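Local coordinates for ABC transporter periplasmic substrate-binding protein (Desulfovibrio alaskensis, PDB 5MY5), which probably captures tungstate in the periplasm with high selectivity and delivers it to an ABC transporter for uptake, at residues 71-82 and 223-234; 106-117 and 187-197. The protein carries 2 engineered substitutions. One frame throughout, in Å; residues are numbered along the deposited sequence.

Contact 1 (71-82 with 223-234) and contact 2 (106-117 with 187-197) lie on opposite sides of the chain's centre, their centres 34 Å apart and their nearest atoms about 6 Å apart without touching. Along the chain the order is 71-82, 106-117, 187-197, 223-234, so both segments of contact 2 fall between those of contact 1. The two are joined through one mixed sheet: strand 221-228 of contact 1 pairs antiparallel with strand 100-112, whose far end carries contact 2. Such spacing, with long strands running between, is consistent with the two-lobed fold of periplasmic binding proteins, each contact pairing strands in a different lobe.

Contact 1. Residues 71-82 and 223-234; sequences GENCDVDILLVH and QYSAIPVNPAHC
Cys74 SG and Cys234 SG are covalently joined at 2.1 Å, a disulfide with chi3 of -82°, close to the 90° such bridges favour. Cys74 is also the positive-phi residue of the Schellman motif that ends helix 64-72. Beside it the His233 ring reaches the same helix end: NE2 donates to Glu72 O at 2.9 Å, in the ring plane and on a carbonyl lone pair. Inward, strands 78-81 and 223-228 run antiparallel at 164°. Leu79 and Ile227 exchange two backbone bonds, as do Val81 and Ser225, while Val229 N reaches Asp77 O at 2.9 Å. A water donates to both Asp77 O and Val229 O, bridging the two carbonyls. At the other end His82 CB sits over the centre of the Tyr224 ring, 4.0 Å from its centroid, a CH-pi contact; Leu80 CD1 meets that ring at its edge, 4.0 Å from Tyr224 CD2. Farther out, Thr33 bonds His82 NE2 and Thr36 bonds Tyr224 OH, fixing both rings. The ladder joins strand 27-33, through 78-81, to strand 221-228. Chemically, the loops beyond one end of it share a covalent link that strand separation alone would not break; the other end has rings held at their polar atoms.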
loop_
_atom_site.group_PDB
_atom_site.type_symbol
_atom_site.label_atom_id
_atom_site.label_comp_id
_atom_site.label_asym_id
_atom_site.label_seq_id
_atom_site.Cartn_x
_atom_site.Cartn_y
_atom_site.Cartn_z
ATOM N N GLY A 71 12.545 1.818 13.998
ATOM C CA GLY A 71 12.003 2.692 14.992
ATOM C C GLY A 71 12.265 2.192 16.392
ATOM O O GLY A 71 12.705 2.951 17.271
ATOM N N GLU A 72 12.028 0.897 16.614
ATOM C CA GLU A 72 12.386 0.309 17.890
ATOM C C GLU A 72 13.898 0.432 18.257
ATOM O O GLU A 72 14.177 0.656 19.394
ATOM C CB GLU A 72 11.979 -1.167 17.887
ATOM C CG GLU A 72 12.109 -1.833 19.248
ATOM C CD GLU A 72 11.660 -3.285 19.209
ATOM O OE1 GLU A 72 11.094 -3.707 18.186
ATOM O OE2 GLU A 72 11.872 -3.966 20.261
ATOM N N ASN A 73 14.805 0.362 17.292
ATOM C CA ASN A 73 16.241 0.472 17.570
ATOM C C ASN A 73 16.704 1.931 17.657
ATOM O O ASN A 73 17.900 2.186 17.761
ATOM C CB ASN A 73 16.992 -0.250 16.482
ATOM C CG ASN A 73 18.453 -0.589 16.841
ATOM O OD1 ASN A 73 18.739 -1.311 17.837
ATOM N ND2 ASN A 73 19.386 -0.120 16.000
ATOM N N CYS A 74 15.798 2.888 17.551
ATOM C CA CYS A 74 16.089 4.316 17.642
ATOM C C CYS A 74 16.896 4.800 16.444
ATOM O O CYS A 74 17.609 5.824 16.547
ATOM C CB CYS A 74 16.759 4.693 18.975
ATOM S SG CYS A 74 15.772 4.250 20.437
ATOM N N ASP A 75 16.837 4.089 15.335
ATOM C CA ASP A 75 17.610 4.415 14.151
ATOM C C ASP A 75 17.077 5.708 13.454
ATOM O O ASP A 75 17.735 6.334 12.583
ATOM C CB ASP A 75 17.639 3.283 13.120
ATOM C CG ASP A 75 18.378 2.064 13.541
ATOM O OD1 ASP A 75 19.448 2.251 14.130
ATOM O OD2 ASP A 75 17.986 0.916 13.159
ATOM N N VAL A 76 15.776 5.955 13.614
ATOM C CA VAL A 76 15.013 6.966 12.900
ATOM C C VAL A 76 14.100 7.745 13.834
ATOM O O VAL A 76 13.788 7.337 14.964
ATOM C CB VAL A 76 14.177 6.340 11.730
ATOM C CG1 VAL A 76 15.031 5.687 10.683
ATOM C CG2 VAL A 76 13.091 5.393 12.260
ATOM N N ASP A 77 13.674 8.919 13.384
ATOM C CA ASP A 77 12.808 9.780 14.092
ATOM C C ASP A 77 11.290 9.571 13.877
ATOM O O ASP A 77 10.453 9.999 14.665
ATOM C CB ASP A 77 13.126 11.225 13.680
ATOM C CG ASP A 77 14.613 11.565 13.843
ATOM O OD1 ASP A 77 15.139 11.410 14.993
ATOM O OD2 ASP A 77 15.281 11.960 12.862
ATOM N N ILE A 78 10.966 8.978 12.731
ATOM C CA ILE A 78 9.539 8.848 12.303
ATOM C C ILE A 78 9.400 7.676 11.356
ATOM O O ILE A 78 10.303 7.348 10.618
ATOM C CB ILE A 78 9.095 10.183 11.633
ATOM C CG1 ILE A 78 7.609 10.203 11.496
ATOM C CG2 ILE A 78 9.841 10.423 10.359
ATOM C CD1 ILE A 78 7.093 11.568 11.066
ATOM N N LEU A 79 8.223 7.090 11.415
ATOM C CA LEU A 79 7.833 6.044 10.504
ATOM C C LEU A 79 6.745 6.625 9.568
ATOM O O LEU A 79 5.847 7.322 10.000
ATOM C CB LEU A 79 7.179 4.858 11.269
ATOM C CG LEU A 79 8.013 4.169 12.296
ATOM C CD1 LEU A 79 7.306 2.893 12.790
ATOM C CD2 LEU A 79 9.421 3.893 11.906
ATOM N N LEU A 80 6.787 6.118 8.352
ATOM C CA LEU A 80 5.611 6.337 7.408
ATOM C C LEU A 80 5.334 4.956 6.876
ATOM O O LEU A 80 6.035 4.432 6.030
ATOM C CB LEU A 80 5.986 7.330 6.280
ATOM C CG LEU A 80 4.854 7.589 5.288
ATOM C CD1 LEU A 80 3.625 8.218 5.920
ATOM C CD2 LEU A 80 5.464 8.476 4.142
ATOM N N VAL A 81 4.223 4.372 7.339
ATOM C CA VAL A 81 3.966 2.950 7.033
ATOM C C VAL A 81 2.479 2.743 6.799
ATOM O O VAL A 81 1.708 3.717 6.829
ATOM C CB VAL A 81 4.480 1.996 8.141
ATOM C CG1 VAL A 81 6.025 1.999 8.161
ATOM C CG2 VAL A 81 3.956 2.443 9.454
ATOM N N HIS A 82 2.126 1.499 6.476
ATOM C CA HIS A 82 0.747 1.212 6.048
ATOM C C HIS A 82 0.331 -0.176 6.492
ATOM O O HIS A 82 0.035 -1.048 5.656
ATOM C CB HIS A 82 0.607 1.396 4.533
ATOM C CG HIS A 82 1.704 0.776 3.750
ATOM N ND1 HIS A 82 1.622 -0.487 3.237
ATOM C CD2 HIS A 82 2.945 1.238 3.400
ATOM C CE1 HIS A 82 2.750 -0.788 2.601
ATOM N NE2 HIS A 82 3.583 0.249 2.695
ATOM N N GLN A 223 -4.237 2.122 4.038
ATOM C CA GLN A 223 -4.171 3.329 4.868
ATOM C C GLN A 223 -2.675 3.571 5.283
ATOM O O GLN A 223 -2.045 2.732 5.922
ATOM C CB GLN A 223 -4.989 3.238 6.107
ATOM C CG GLN A 223 -4.988 4.509 6.921
ATOM C CD GLN A 223 -5.610 5.670 6.196
ATOM O OE1 GLN A 223 -6.775 5.598 5.734
ATOM N NE2 GLN A 223 -4.895 6.780 6.110
ATOM N N TYR A 224 -2.167 4.793 4.972
ATOM C CA TYR A 224 -0.912 5.275 5.502
ATOM C C TYR A 224 -1.052 6.093 6.763
ATOM O O TYR A 224 -1.995 6.971 6.827
ATOM C CB TYR A 224 -0.236 6.196 4.506
ATOM C CG TYR A 224 0.535 5.470 3.520
ATOM C CD1 TYR A 224 -0.090 4.833 2.455
ATOM C CD2 TYR A 224 1.903 5.376 3.626
ATOM C CE1 TYR A 224 0.645 4.123 1.510
ATOM C CE2 TYR A 224 2.653 4.679 2.714
ATOM C CZ TYR A 224 2.029 4.048 1.626
ATOM O OH TYR A 224 2.789 3.366 0.728
ATOM N N SER A 225 -0.121 5.895 7.701
ATOM C CA SER A 225 0.004 6.750 8.873
ATOM C C SER A 225 1.452 7.144 9.102
ATOM O O SER A 225 2.369 6.363 8.803
ATOM C CB SER A 225 -0.524 6.045 10.084
ATOM O OG SER A 225 -1.880 5.697 9.849
ATOM N N ALA A 226 1.618 8.314 9.716
ATOM C CA ALA A 226 2.918 8.689 10.242
ATOM C C ALA A 226 2.947 8.445 11.719
ATOM O O ALA A 226 1.898 8.639 12.419
ATOM C CB ALA A 226 3.240 10.170 9.958
ATOM N N ILE A 227 4.096 8.012 12.220
ATOM C CA ILE A 227 4.245 7.758 13.682
ATOM C C ILE A 227 5.599 8.263 14.107
ATOM O O ILE A 227 6.642 7.682 13.812
ATOM C CB ILE A 227 4.222 6.219 13.944
ATOM C CG1 ILE A 227 2.950 5.587 13.391
ATOM C CG2 ILE A 227 4.276 6.003 15.446
ATOM C CD1 ILE A 227 2.975 4.047 13.303
ATOM N N PRO A 228 5.613 9.375 14.880
ATOM C CA PRO A 228 6.831 9.836 15.537
ATOM C C PRO A 228 7.369 8.756 16.509
ATOM O O PRO A 228 6.556 8.208 17.259
ATOM C CB PRO A 228 6.393 11.102 16.269
ATOM C CG PRO A 228 5.221 11.613 15.465
ATOM C CD PRO A 228 4.496 10.296 15.085
ATOM N N VAL A 229 8.643 8.563 16.475
ATOM C CA VAL A 229 9.303 7.636 17.467
ATOM C C VAL A 229 9.237 8.378 18.808
ATOM O O VAL A 229 9.384 9.549 18.908
ATOM C CB VAL A 229 10.687 7.303 16.992
ATOM C CG1 VAL A 229 11.527 6.551 18.071
ATOM C CG2 VAL A 229 10.652 6.454 15.754
ATOM N N ASN A 230 8.956 7.631 19.869
ATOM C CA ASN A 230 8.668 8.193 21.205
ATOM C C ASN A 230 9.948 8.523 21.952
ATOM O O ASN A 230 10.790 7.664 22.126
ATOM C CB ASN A 230 7.847 7.171 21.987
ATOM C CG ASN A 230 7.223 7.784 23.190
ATOM O OD1 ASN A 230 7.747 8.694 23.795
ATOM N ND2 ASN A 230 6.062 7.258 23.553
ATOM N N PRO A 231 10.135 9.784 22.349
ATOM C CA PRO A 231 11.345 10.203 23.096
ATOM C C PRO A 231 11.547 9.490 24.455
ATOM O O PRO A 231 12.669 9.374 24.952
ATOM C CB PRO A 231 11.131 11.727 23.303
ATOM C CG PRO A 231 10.023 12.084 22.452
ATOM C CD PRO A 231 9.241 10.915 22.058
ATOM N N ALA A 232 10.490 8.926 24.960
ATOM C CA ALA A 232 10.609 8.071 26.166
ATOM C C ALA A 232 11.327 6.794 25.904
ATOM O O ALA A 232 11.947 6.224 26.825
ATOM C CB ALA A 232 9.245 7.806 26.714
ATOM N N HIS A 233 11.270 6.310 24.669
ATOM C CA HIS A 233 12.037 5.112 24.263
ATOM C C HIS A 233 13.383 5.483 23.654
ATOM O O HIS A 233 14.393 4.772 23.846
ATOM C CB HIS A 233 11.187 4.289 23.256
ATOM C CG HIS A 233 11.806 2.990 22.850
ATOM N ND1 HIS A 233 11.976 1.941 23.732
ATOM C CD2 HIS A 233 12.358 2.595 21.678
ATOM C CE1 HIS A 233 12.545 0.929 23.094
ATOM N NE2 HIS A 233 12.807 1.308 21.840
ATOM N N CYS A 234 13.441 6.611 22.925
ATOM C CA CYS A 234 14.681 7.031 22.233
ATOM C C CYS A 234 14.914 8.474 22.617
ATOM O O CYS A 234 14.396 9.401 21.978
ATOM C CB CYS A 234 14.438 6.914 20.719
ATOM S SG CYS A 234 13.996 5.286 20.125
HETATM O O HOH W 1 9.975 11.568 17.051
#

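Contact 2. Residues 106-117 and 187-197; sequences DFVIIGPAADPA and GGYTMTDRGTY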
loop_
_atom_site.group_PDB
_atom_site.type_symbol
_atom_site.label_atom_id
_atom_site.label_comp_id
_atom_site.label_asym_id
_atom_site.label_seq_id
_atom_site.Cartn_x
_atom_site.Cartn_y
_atom_site.Cartn_z
ATOM N N ASP A 106 -4.654 2.151 -2.906
ATOM C CA ASP A 106 -5.587 1.054 -2.890
ATOM C C ASP A 106 -5.159 -0.098 -3.745
ATOM O O ASP A 106 -4.284 -0.037 -4.550
ATOM C CB ASP A 106 -7.017 1.503 -3.229
ATOM C CG ASP A 106 -7.181 1.951 -4.671
ATOM O OD1 ASP A 106 -6.206 2.276 -5.396
ATOM O OD2 ASP A 106 -8.366 2.065 -5.116
ATOM N N PHE A 107 -5.868 -1.200 -3.526
ATOM C CA PHE A 107 -5.728 -2.410 -4.287
ATOM C C PHE A 107 -6.931 -2.608 -5.189
ATOM O O PHE A 107 -7.956 -2.147 -4.850
ATOM C CB PHE A 107 -5.570 -3.635 -3.325
ATOM C CG PHE A 107 -4.277 -3.612 -2.528
ATOM C CD1 PHE A 107 -3.164 -4.135 -3.029
ATOM C CD2 PHE A 107 -4.299 -3.077 -1.223
ATOM C CE1 PHE A 107 -1.943 -4.098 -2.257
ATOM C CE2 PHE A 107 -3.138 -3.094 -0.446
ATOM C CZ PHE A 107 -1.988 -3.552 -1.000
ATOM N N VAL A 108 -6.759 -3.367 -6.240
ATOM C CA VAL A 108 -7.846 -3.679 -7.229
ATOM C C VAL A 108 -7.786 -5.137 -7.627
ATOM O O VAL A 108 -6.715 -5.785 -7.569
ATOM C CB VAL A 108 -7.780 -2.733 -8.437
ATOM C CG1 VAL A 108 -7.975 -1.229 -8.026
ATOM C CG2 VAL A 108 -6.557 -2.896 -9.156
ATOM N N ILE A 109 -8.932 -5.688 -8.054
ATOM C CA ILE A 109 -8.906 -7.009 -8.713
ATOM C C ILE A 109 -9.024 -6.807 -10.202
ATOM O O ILE A 109 -9.929 -6.050 -10.636
ATOM C CB ILE A 109 -10.015 -7.903 -8.132
ATOM C CG1 ILE A 109 -9.768 -8.055 -6.598
ATOM C CG2 ILE A 109 -10.034 -9.198 -8.894
ATOM C CD1 ILE A 109 -10.937 -8.648 -5.941
ATOM N N ILE A 110 -8.182 -7.454 -10.948
ATOM C CA ILE A 110 -8.099 -7.333 -12.424
ATOM C C ILE A 110 -8.364 -8.686 -13.009
ATOM O O ILE A 110 -8.254 -9.733 -12.334
ATOM C CB ILE A 110 -6.818 -6.714 -12.912
ATOM C CG1 ILE A 110 -5.634 -7.675 -12.750
ATOM C CG2 ILE A 110 -6.599 -5.422 -12.189
ATOM C CD1 ILE A 110 -4.304 -7.188 -13.194
ATOM N N GLY A 111 -8.786 -8.689 -14.276
ATOM C CA GLY A 111 -9.046 -9.938 -14.982
ATOM C C GLY A 111 -9.235 -9.665 -16.456
ATOM O O GLY A 111 -9.228 -8.460 -16.873
ATOM N N PRO A 112 -9.466 -10.730 -17.270
ATOM C CA PRO A 112 -9.715 -10.494 -18.648
ATOM C C PRO A 112 -10.864 -9.540 -18.902
ATOM O O PRO A 112 -11.882 -9.533 -18.207
ATOM C CB PRO A 112 -9.948 -11.912 -19.226
ATOM C CG PRO A 112 -9.333 -12.817 -18.249
ATOM C CD PRO A 112 -9.534 -12.156 -16.940
ATOM N N ALA A 113 -10.701 -8.724 -19.951
ATOM C CA ALA A 113 -11.789 -7.799 -20.339
ATOM C C ALA A 113 -13.130 -8.522 -20.518
ATOM O O ALA A 113 -14.155 -7.996 -20.150
ATOM C CB ALA A 113 -11.430 -7.026 -21.631
ATOM N N ALA A 114 -13.072 -9.751 -21.028
ATOM C CA ALA A 114 -14.276 -10.557 -21.230
ATOM C C ALA A 114 -14.907 -11.020 -19.918
ATOM O O ALA A 114 -16.101 -11.378 -19.874
ATOM C CB ALA A 114 -13.959 -11.760 -22.095
ATOM N N ASP A 115 -14.096 -11.083 -18.849
ATOM C CA ASP A 115 -14.596 -11.316 -17.510
ATOM C C ASP A 115 -15.421 -12.600 -17.398
ATOM O O ASP A 115 -16.644 -12.583 -17.116
ATOM C CB ASP A 115 -15.380 -10.085 -17.124
ATOM C CG ASP A 115 -15.891 -10.096 -15.729
ATOM O OD1 ASP A 115 -15.401 -10.818 -14.860
ATOM O OD2 ASP A 115 -16.764 -9.285 -15.371
ATOM N N PRO A 116 -14.761 -13.737 -17.572
ATOM C CA PRO A 116 -15.479 -15.007 -17.684
ATOM C C PRO A 116 -16.283 -15.379 -16.442
ATOM O O PRO A 116 -17.294 -16.068 -16.573
ATOM C CB PRO A 116 -14.372 -16.011 -18.045
ATOM C CG PRO A 116 -13.117 -15.371 -17.530
ATOM C CD PRO A 116 -13.306 -13.907 -17.752
ATOM N N ALA A 117 -15.935 -14.898 -15.232
ATOM C CA ALA A 117 -16.731 -15.098 -14.042
ATOM C C ALA A 117 -17.820 -14.087 -13.815
ATOM O O ALA A 117 -18.576 -14.209 -12.850
ATOM C CB ALA A 117 -15.790 -15.158 -12.788
ATOM N N GLY A 187 -5.445 -16.305 -18.501
ATOM C CA GLY A 187 -6.831 -15.786 -18.449
ATOM C C GLY A 187 -7.541 -15.731 -17.110
ATOM O O GLY A 187 -8.740 -16.007 -16.994
ATOM N N GLY A 188 -6.792 -15.291 -16.112
ATOM C CA GLY A 188 -7.136 -15.353 -14.726
ATOM C C GLY A 188 -7.340 -14.015 -14.110
ATOM O O GLY A 188 -7.113 -12.983 -14.782
ATOM N N TYR A 189 -7.868 -14.034 -12.906
ATOM C CA TYR A 189 -8.063 -12.879 -12.062
ATOM C C TYR A 189 -6.871 -12.746 -11.116
ATOM O O TYR A 189 -6.300 -13.736 -10.715
ATOM C CB TYR A 189 -9.333 -13.022 -11.281
ATOM C CG TYR A 189 -10.580 -12.985 -12.181
ATOM C CD1 TYR A 189 -10.997 -14.108 -12.823
ATOM C CD2 TYR A 189 -11.244 -11.822 -12.377
ATOM C CE1 TYR A 189 -12.093 -14.077 -13.649
ATOM C CE2 TYR A 189 -12.407 -11.803 -13.173
ATOM C CZ TYR A 189 -12.735 -12.915 -13.863
ATOM O OH TYR A 189 -13.948 -12.887 -14.618
ATOM N N THR A 190 -6.594 -11.534 -10.639
ATOM C CA THR A 190 -5.533 -11.378 -9.606
ATOM C C THR A 190 -5.832 -10.058 -8.865
ATOM O O THR A 190 -6.417 -9.108 -9.412
ATOM C CB THR A 190 -4.137 -11.461 -10.197
ATOM O OG1 THR A 190 -3.195 -11.569 -9.108
ATOM C CG2 THR A 190 -3.753 -10.275 -10.984
ATOM N N MET A 191 -5.369 -9.971 -7.628
ATOM C CA MET A 191 -5.393 -8.726 -6.855
ATOM C C MET A 191 -3.988 -8.091 -6.992
ATOM O O MET A 191 -2.951 -8.771 -6.777
ATOM C CB MET A 191 -5.746 -8.957 -5.390
ATOM C CG MET A 191 -5.930 -7.695 -4.592
ATOM S SD MET A 191 -5.541 -7.808 -2.851
ATOM C CE MET A 191 -3.750 -7.817 -2.956
ATOM N N THR A 192 -4.006 -6.777 -7.286
ATOM C CA THR A 192 -2.759 -5.970 -7.414
ATOM C C THR A 192 -2.891 -4.669 -6.773
ATOM O O THR A 192 -3.973 -4.168 -6.592
ATOM C CB THR A 192 -2.389 -5.798 -8.876
ATOM O OG1 THR A 192 -1.135 -5.094 -9.021
ATOM C CG2 THR A 192 -3.421 -5.120 -9.659
ATOM N N ASP A 193 -1.743 -4.092 -6.326
ATOM C CA ASP A 193 -1.829 -2.659 -5.962
ATOM C C ASP A 193 -2.114 -1.908 -7.325
ATOM O O ASP A 193 -1.659 -2.328 -8.353
ATOM C CB ASP A 193 -0.499 -2.164 -5.330
ATOM C CG ASP A 193 0.640 -2.386 -6.247
ATOM O OD1 ASP A 193 1.054 -3.517 -6.621
ATOM O OD2 ASP A 193 1.160 -1.347 -6.695
ATOM N N ARG A 194 -2.804 -0.773 -7.150
ATOM C CA ARG A 194 -3.111 0.080 -8.328
ATOM C C ARG A 194 -1.886 0.590 -9.002
ATOM O O ARG A 194 -1.855 0.608 -10.247
ATOM C CB ARG A 194 -3.991 1.214 -7.979
ATOM C CG ARG A 194 -4.530 2.003 -9.213
ATOM C CD ARG A 194 -5.409 3.153 -8.726
ATOM N NE ARG A 194 -6.655 2.770 -8.058
ATOM C CZ ARG A 194 -7.796 2.499 -8.701
ATOM N NH1 ARG A 194 -7.878 2.514 -10.023
ATOM N NH2 ARG A 194 -8.871 2.174 -7.974
ATOM N N GLY A 195 -0.872 0.975 -8.259
ATOM C CA GLY A 195 0.354 1.521 -8.853
ATOM C C GLY A 195 0.970 0.577 -9.867
ATOM O O GLY A 195 1.299 0.918 -10.987
ATOM N N THR A 196 1.157 -0.708 -9.470
ATOM C CA THR A 196 1.733 -1.680 -10.365
ATOM C C THR A 196 0.790 -1.897 -11.584
ATOM O O THR A 196 1.326 -2.030 -12.684
ATOM C CB THR A 196 2.003 -3.021 -9.670
ATOM O OG1 THR A 196 2.869 -2.820 -8.515
ATOM C CG2 THR A 196 2.681 -3.953 -10.572
ATOM N N TYR A 197 -0.534 -1.922 -11.362
ATOM C CA TYR A 197 -1.444 -1.966 -12.486
ATOM C C TYR A 197 -1.204 -0.803 -13.512
ATOM O O TYR A 197 -1.102 -1.068 -14.719
ATOM C CB TYR A 197 -2.900 -2.030 -12.122
ATOM C CG TYR A 197 -3.714 -2.228 -13.357
ATOM C CD1 TYR A 197 -3.694 -3.456 -13.989
ATOM C CD2 TYR A 197 -4.502 -1.179 -13.906
ATOM C CE1 TYR A 197 -4.429 -3.630 -15.174
ATOM C CE2 TYR A 197 -5.167 -1.334 -15.094
ATOM C CZ TYR A 197 -5.133 -2.535 -15.700
ATOM O OH TYR A 197 -5.888 -2.713 -16.807
HETATM O O HOH W 2 -1.534 1.662 -5.329
#
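Strands 106-112 and 189-193 run antiparallel, their axes 4.6 Å apart at closest and at 153°, with reciprocal backbone bonds in the Val108-Thr192 and Ile110-Thr190 pairs. Where helix 194-203 begins, Arg194 grips Asp106 side-on: NE donates to OD1 of Asp106 at 2.7 Å on its syn lone pair, and NH2 of Arg194 to OD2 of Asp106 at 2.9 Å. Carboxylate and guanidinium planes are only 20° apart, evidence of a nearly coplanar two-bond salt bridge. Asp106 reaches it with CG between its backbone N and carbonyl carbon (chi1 68°). Val108 CG1 lies over one guanidinium face, 3.5 Å from Arg194 NH2, and Arg194 N donates a backbone hydrogen bond to Asp106 O. Asp193, the N-cap, accepts from Thr196 N.

Ile109 and Met191 share one face of the sheet. From there the methionine bends at chi3 to meet the Phe107 ring: CE lies 3.7 Å from Phe107 CD1, while SD of Met191 stands obliquely to the ring, 5.0 Å from the Phe107 centroid, a Met-aromatic contact. The other face packs Ile110 CG1 against Thr190 CG2 and Ile110 CD1 against Tyr197 CD1. At the far end, Tyr189 OH donates to Asp115 OD1 at 2.5 Å, on the anti lone pair, and accepts from Ala117 N at 2.9 Å. These two bonds tie Asp115, which ends the type I turn from Pro112, and Ala117 just beyond it to Tyr189.

Around the pair, helix 146-155 touches Phe107 and Met191, and helix 176-186 touches Thr190 and Thr192. Strand 210-214 flanks strand 100-112, and Glu215 gives Arg194 a second carboxylate partner.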